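Local coordinates for DSBA-like thioredoxin domain-containing protein (Nitrosomonas europaea, PDB 2IN3) that probably acts as a thiol-disulfide oxidoreductase of the DsbA family, a putative protein disulfide isomerase of the FrnE-like subfamily, at residues Pro8-Ile13 / Phe177-Glu183. Sequence-based numbering, arbitrary orientation.
Sequences PVLWYI and FPALVVE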
ATOM      1  N   PRO A   8      18.089   7.633  -6.559  1.00 46.24           N
ATOM      2  CA  PRO A   8      17.575   6.284  -6.562  1.00 45.37           C
ATOM      3  C   PRO A   8      16.122   6.306  -6.113  1.00 45.12           C
ATOM      4  O   PRO A   8      15.708   7.236  -5.399  1.00 45.61           O
ATOM      5  CB  PRO A   8      18.430   5.581  -5.507  1.00 45.06           C
ATOM      6  CG  PRO A   8      19.697   6.351  -5.485  1.00 46.04           C
ATOM      7  CD  PRO A   8      19.242   7.772  -5.650  1.00 46.02           C
ATOM      8  N   VAL A   9      15.364   5.294  -6.521  1.00 43.95           N
ATOM      9  CA  VAL A   9      13.955   5.209  -6.175  1.00 43.70           C
ATOM     10  C   VAL A   9      13.832   4.102  -5.157  1.00 43.23           C
ATOM     11  O   VAL A   9      14.425   3.025  -5.314  1.00 42.65           O
ATOM     12  CB  VAL A   9      13.048   4.894  -7.419  1.00 43.75           C
ATOM     13  CG1 VAL A   9      11.603   4.618  -6.984  1.00 42.82           C
ATOM     14  CG2 VAL A   9      13.091   6.021  -8.446  1.00 43.43           C
ATOM     15  N   LEU A  10      13.081   4.384  -4.106  1.00 43.33           N
ATOM     16  CA  LEU A  10      12.769   3.393  -3.091  1.00 42.48           C
ATOM     17  C   LEU A  10      11.298   3.061  -3.321  1.00 42.56           C
ATOM     18  O   LEU A  10      10.393   3.900  -3.080  1.00 42.10           O
ATOM     19  CB  LEU A  10      13.018   3.944  -1.671  1.00 42.83           C
ATOM     20  CG  LEU A  10      12.629   2.980  -0.518  1.00 43.62           C
ATOM     21  CD1 LEU A  10      13.477   1.708  -0.518  1.00 41.43           C
ATOM     22  CD2 LEU A  10      12.694   3.661   0.867  1.00 42.92           C
ATOM     23  N   TRP A  11      11.079   1.872  -3.868  1.00 41.28           N
ATOM     24  CA  TRP A  11       9.727   1.356  -4.096  1.00 42.27           C
ATOM     25  C   TRP A  11       9.124   0.728  -2.836  1.00 41.99           C
ATOM     26  O   TRP A  11       9.674  -0.239  -2.286  1.00 41.99           O
ATOM     27  CB  TRP A  11       9.728   0.315  -5.228  1.00 41.33           C
ATOM     28  CG  TRP A  11      10.028   0.870  -6.574  1.00 43.03           C
ATOM     29  CD1 TRP A  11      11.197   0.751  -7.276  1.00 42.48           C
ATOM     30  CD2 TRP A  11       9.140   1.638  -7.399  1.00 42.17           C
ATOM     31  NE1 TRP A  11      11.090   1.395  -8.499  1.00 43.12           N
ATOM     32  CE2 TRP A  11       9.836   1.940  -8.598  1.00 43.11           C
ATOM     33  CE3 TRP A  11       7.821   2.103  -7.238  1.00 43.17           C
ATOM     34  CZ2 TRP A  11       9.262   2.701  -9.636  1.00 43.00           C
ATOM     35  CZ3 TRP A  11       7.243   2.846  -8.285  1.00 41.58           C
ATOM     36  CH2 TRP A  11       7.969   3.137  -9.456  1.00 42.90           C
ATOM     37  N   TYR A  12       7.982   1.251  -2.427  1.00 41.81           N
ATOM     38  CA  TYR A  12       7.189   0.644  -1.373  1.00 43.21           C
ATOM     39  C   TYR A  12       6.137  -0.256  -2.022  1.00 42.42           C
ATOM     40  O   TYR A  12       5.231   0.229  -2.696  1.00 42.34           O
ATOM     41  CB  TYR A  12       6.528   1.738  -0.509  1.00 43.63           C
ATOM     42  CG  TYR A  12       5.659   1.214   0.614  1.00 45.13           C
ATOM     43  CD1 TYR A  12       6.096   0.178   1.446  1.00 49.33           C
ATOM     44  CD2 TYR A  12       4.415   1.766   0.838  1.00 45.54           C
ATOM     45  CE1 TYR A  12       5.287  -0.277   2.521  1.00 49.86           C
ATOM     46  CE2 TYR A  12       3.572   1.317   1.901  1.00 48.07           C
ATOM     47  CZ  TYR A  12       4.024   0.293   2.714  1.00 47.59           C
ATOM     48  OH  TYR A  12       3.218  -0.133   3.743  1.00 49.17           O
ATOM     49  N   ILE A  13       6.308  -1.570  -1.857  1.00 41.49           N
ATOM     50  CA  ILE A  13       5.473  -2.535  -2.545  1.00 41.66           C
ATOM     51  C   ILE A  13       4.485  -3.034  -1.514  1.00 42.42           C
ATOM     52  O   ILE A  13       4.849  -3.758  -0.562  1.00 42.37           O
ATOM     53  CB  ILE A  13       6.296  -3.709  -3.156  1.00 41.56           C
ATOM     54  CG1 ILE A  13       7.350  -3.162  -4.148  1.00 38.74           C
ATOM     55  CG2 ILE A  13       5.377  -4.682  -3.854  1.00 39.03           C
ATOM     56  CD1 ILE A  13       8.367  -4.184  -4.652  1.00 43.15           C
ATOM     57  N   PHE A 177       5.008  -9.089   1.965  1.00 52.25           N
ATOM     58  CA  PHE A 177       4.578  -7.678   1.880  1.00 50.63           C
ATOM     59  C   PHE A 177       4.350  -7.206   3.298  1.00 48.90           C
ATOM     60  O   PHE A 177       3.971  -8.026   4.141  1.00 49.26           O
ATOM     61  CB  PHE A 177       3.317  -7.561   1.047  1.00 50.93           C
ATOM     62  CG  PHE A 177       3.484  -8.130  -0.328  1.00 53.17           C
ATOM     63  CD1 PHE A 177       3.759  -7.293  -1.406  1.00 51.22           C
ATOM     64  CD2 PHE A 177       3.446  -9.531  -0.526  1.00 52.27           C
ATOM     65  CE1 PHE A 177       3.950  -7.827  -2.690  1.00 52.63           C
ATOM     66  CE2 PHE A 177       3.642 -10.086  -1.796  1.00 53.89           C
ATOM     67  CZ  PHE A 177       3.909  -9.226  -2.887  1.00 53.74           C
ATOM     68  N   PRO A 178       4.630  -5.914   3.579  1.00 46.11           N
ATOM     69  CA  PRO A 178       5.147  -4.885   2.663  1.00 45.49           C
ATOM     70  C   PRO A 178       6.583  -5.221   2.220  1.00 44.13           C
ATOM     71  O   PRO A 178       7.270  -5.944   2.930  1.00 43.69           O
ATOM     72  CB  PRO A 178       5.201  -3.631   3.555  1.00 45.54           C
ATOM     73  CG  PRO A 178       5.322  -4.162   4.961  1.00 45.93           C
ATOM     74  CD  PRO A 178       4.472  -5.403   4.954  1.00 45.94           C
ATOM     75  N   ALA A 179       7.014  -4.735   1.061  1.00 43.28           N
ATOM     76  CA  ALA A 179       8.389  -4.966   0.637  1.00 43.08           C
ATOM     77  C   ALA A 179       8.967  -3.636   0.234  1.00 43.57           C
ATOM     78  O   ALA A 179       8.230  -2.711  -0.122  1.00 44.47           O
ATOM     79  CB  ALA A 179       8.458  -5.954  -0.519  1.00 43.15           C
ATOM     80  N   LEU A 180      10.287  -3.534   0.316  1.00 43.65           N
ATOM     81  CA  LEU A 180      10.975  -2.317  -0.091  1.00 43.66           C
ATOM     82  C   LEU A 180      12.090  -2.726  -1.026  1.00 43.40           C
ATOM     83  O   LEU A 180      12.869  -3.650  -0.716  1.00 43.02           O
ATOM     84  CB  LEU A 180      11.558  -1.597   1.137  1.00 43.63           C
ATOM     85  CG  LEU A 180      10.539  -0.800   1.983  1.00 44.02           C
ATOM     86  CD1 LEU A 180      11.233  -0.267   3.220  1.00 45.12           C
ATOM     87  CD2 LEU A 180       9.928   0.360   1.240  1.00 45.78           C
ATOM     88  N   VAL A 181      12.160  -2.037  -2.154  1.00 42.78           N
ATOM     89  CA  VAL A 181      13.172  -2.285  -3.182  1.00 44.17           C
ATOM     90  C   VAL A 181      13.758  -0.955  -3.623  1.00 44.11           C
ATOM     91  O   VAL A 181      13.011  -0.022  -3.963  1.00 44.26           O
ATOM     92  CB  VAL A 181      12.565  -3.009  -4.436  1.00 44.04           C
ATOM     93  CG1 VAL A 181      13.590  -3.047  -5.594  1.00 45.16           C
ATOM     94  CG2 VAL A 181      12.136  -4.413  -4.081  1.00 44.65           C
ATOM     95  N   VAL A 182      15.089  -0.874  -3.635  1.00 44.47           N
ATOM     96  CA  VAL A 182      15.768   0.256  -4.263  1.00 45.00           C
ATOM     97  C   VAL A 182      16.087  -0.046  -5.733  1.00 45.11           C
ATOM     98  O   VAL A 182      16.639  -1.091  -6.077  1.00 45.49           O
ATOM     99  CB  VAL A 182      17.065   0.680  -3.514  1.00 44.20           C
ATOM    100  CG1 VAL A 182      17.714   1.872  -4.225  1.00 44.62           C
ATOM    101  CG2 VAL A 182      16.758   1.056  -2.056  1.00 45.19           C
ATOM    102  N   GLU A 183      15.700   0.875  -6.599  1.00 45.97           N
ATOM    103  CA  GLU A 183      16.003   0.766  -8.008  1.00 47.55           C
ATOM    104  C   GLU A 183      16.896   1.939  -8.340  1.00 47.64           C
ATOM    105  O   GLU A 183      16.521   3.109  -8.163  1.00 47.35           O
ATOM    106  CB  GLU A 183      14.715   0.798  -8.834  1.00 47.88           C
ATOM    107  CG  GLU A 183      14.939   0.635 -10.314  1.00 50.93           C
ATOM    108  CD  GLU A 183      13.678   0.249 -11.056  1.00 54.13           C
ATOM    109  OE1 GLU A 183      12.623   0.907 -10.858  1.00 53.15           O
ATOM    110  OE2 GLU A 183      13.757  -0.718 -11.853  1.00 55.71           O
TER
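Glu183 leans back across the strand boundary to the indole of Trp11, one hydrogen-bonded pair along, and its OE1 accepts a hydrogen bond of 2.9 Å from NE1. The oxygen is met from above the carboxylate plane, and ring and carboxylate stand 72° apart. CG anti to the backbone N (chi1 -178°) and an extended chain carry the Glu183 carboxylate to NE1. Glu183 CB, placed by the strand, lies in plane at the indole edge; Val9 CG1 covers one face of the ring near the rim. A phenylalanine in place of Trp11 would probably leave the Glu183 carboxylate without this N-H donor and freer to turn. Between the antiparallel strands, Val9, Trp11 and Ile13 form hydrogen-bonded pairs with Glu183, Val181 and Ala179, two backbone bonds to each pair. These are the central strands of the thioredoxin fold, with strands 40-45 and 187-192 outside them. Ile13, on the same face as Trp11, uses both branches: CD1 meets Val181 CG2 at 3.8 Å, while CG2 touches the edge of the Phe177 ring at CE1 (3.6 Å). On the opposite face, Leu10 CD1 packs on Val182 CG2 at 3.7 Å, and Leu180 CD2 approaches Tyr12 CD1 obliquely. Tyr12 CE1 lies 3.5 Å from CB of Pro178, whose cis peptide matches the cis-proline of thioredoxin-like proteins; both side chains touch Cys21 of a probable CxxC motif.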